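PDB 2OR0: hydroxylase from Rhodococcus sp., which is a putative flavin-dependent hydroxylase of the acyl-CoA dehydrogenase family, probably using reduced flavin and molecular oxygen to insert one oxygen atom into its substrate. Local coordinates for residues 257-260 / 261-265. Sequence-based numbering, arbitrary orientation.
Sequences GITA and AVIGI
Thr-259 and Ile-263, one turn apart on helix 250-277, make the one side-chain to side-chain touch here: the methyl CG2 of Thr-259 lies 4.0 Å from CD1 of Ile-263, the two side chains crossing at a slant. In the threonine OG1 sits beside the backbone N (chi1 -56°), which leaves the methyl CG2 anti to that nitrogen and beside the carbonyl carbon, on the side of Ile-263. There OG1 hydrogen-bonds to NE2 of Gln-341 and NE2 of His-386, with a weak bond to Pro-255 O. Ile-263 carries CG1 beside its own backbone N, 3.3 Å from Thr-259 O, the same carbonyl that accepts Ile-263 N at 2.8 Å. Val-262 does likewise one residue earlier: with CG1 anti to the nitrogen (chi1 172°), its other branch, CG2, sits 3.5 Å from Ile-258 O. The methyl of Ala-261 rests 3.4 Å from Gly-257 O. Four i to i+4 backbone bonds link the two turns, from Ala-261 N to Gly-257 O through Gly-264 N to Ala-260 O. Helices 292-324, 78-91 and 93-102 pack against successive sides: Ile-263 touches Leu-312 of the first, Ala-260 and Ala-261 touch Val-85 of the second, and Ile-258, Ala-261 and Val-262 touch Trp-97 of the third. This is a central helix of the acyl-CoA dehydrogenase-like helical bundle, buried and mostly apolar around this turn. Its backbone polar groups are met largely within the helix, whereas the threonine hydroxyl, gripped from outside, ties it to helix 331-356 and to the loop carrying His-386.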
loop_
_atom_site.group_PDB
_atom_site.type_symbol
_atom_site.label_atom_id
_atom_site.label_comp_id
_atom_site.label_asym_id
_atom_site.label_seq_id
_atom_site.Cartn_x
_atom_site.Cartn_y
_atom_site.Cartn_z
ATOM N N GLY A 257 4.222 1.446 0.524
ATOM C CA GLY A 257 3.710 0.203 -0.023
ATOM C C GLY A 257 2.650 0.406 -1.090
ATOM O O GLY A 257 2.600 -0.331 -2.087
ATOM N N ILE A 258 1.798 1.399 -0.874
ATOM C CA ILE A 258 0.664 1.671 -1.747
ATOM C C ILE A 258 1.155 2.232 -3.116
ATOM O O ILE A 258 0.773 1.743 -4.158
ATOM C CB ILE A 258 -0.322 2.671 -1.057
ATOM C CG1 ILE A 258 -1.136 1.941 0.028
ATOM C CG2 ILE A 258 -1.245 3.295 -2.062
ATOM C CD1 ILE A 258 -1.823 2.874 0.999
ATOM N N THR A 259 1.997 3.254 -3.072
ATOM C CA THR A 259 2.580 3.842 -4.283
ATOM C C THR A 259 3.559 2.887 -4.977
ATOM O O THR A 259 3.554 2.781 -6.207
ATOM C CB THR A 259 3.185 5.206 -3.974
ATOM O OG1 THR A 259 2.152 6.005 -3.397
ATOM C CG2 THR A 259 3.704 5.902 -5.239
ATOM N N ALA A 260 4.343 2.128 -4.208
ATOM C CA ALA A 260 5.137 1.045 -4.816
ATOM C C ALA A 260 4.275 0.059 -5.608
ATOM O O ALA A 260 4.634 -0.332 -6.719
ATOM C CB ALA A 260 5.969 0.309 -3.763
ATOM N N ALA A 261 3.131 -0.348 -5.043
ATOM C CA ALA A 261 2.207 -1.242 -5.742
ATOM C C ALA A 261 1.727 -0.617 -7.034
ATOM O O ALA A 261 1.790 -1.270 -8.060
ATOM C CB ALA A 261 1.021 -1.629 -4.846
ATOM N N VAL A 262 1.311 0.653 -7.000
ATOM C CA VAL A 262 0.915 1.352 -8.223
ATOM C C VAL A 262 2.064 1.378 -9.269
ATOM O O VAL A 262 1.846 1.118 -10.452
ATOM C CB VAL A 262 0.413 2.779 -7.938
ATOM C CG1 VAL A 262 0.199 3.566 -9.250
ATOM C CG2 VAL A 262 -0.918 2.733 -7.115
ATOM N N ILE A 263 3.282 1.698 -8.820
ATOM C CA ILE A 263 4.416 1.719 -9.724
ATOM C C ILE A 263 4.677 0.366 -10.380
ATOM O O ILE A 263 4.825 0.302 -11.586
ATOM C CB ILE A 263 5.689 2.350 -9.071
ATOM C CG1 ILE A 263 5.396 3.839 -8.764
ATOM C CG2 ILE A 263 6.851 2.251 -10.048
ATOM C CD1 ILE A 263 6.418 4.553 -7.828
ATOM N N GLY A 264 4.720 -0.702 -9.589
ATOM C CA GLY A 264 4.933 -2.040 -10.119
ATOM C C GLY A 264 3.807 -2.517 -11.016
ATOM O O GLY A 264 4.036 -3.256 -11.994
ATOM N N ILE A 265 2.578 -2.096 -10.708
ATOM C CA ILE A 265 1.468 -2.388 -11.610
ATOM C C ILE A 265 1.720 -1.775 -13.002
ATOM O O ILE A 265 1.490 -2.408 -14.001
ATOM C CB ILE A 265 0.080 -1.922 -11.028
ATOM C CG1 ILE A 265 -0.327 -2.840 -9.882
ATOM C CG2 ILE A 265 -0.994 -1.922 -12.120
ATOM C CD1 ILE A 265 -1.337 -2.194 -8.856
#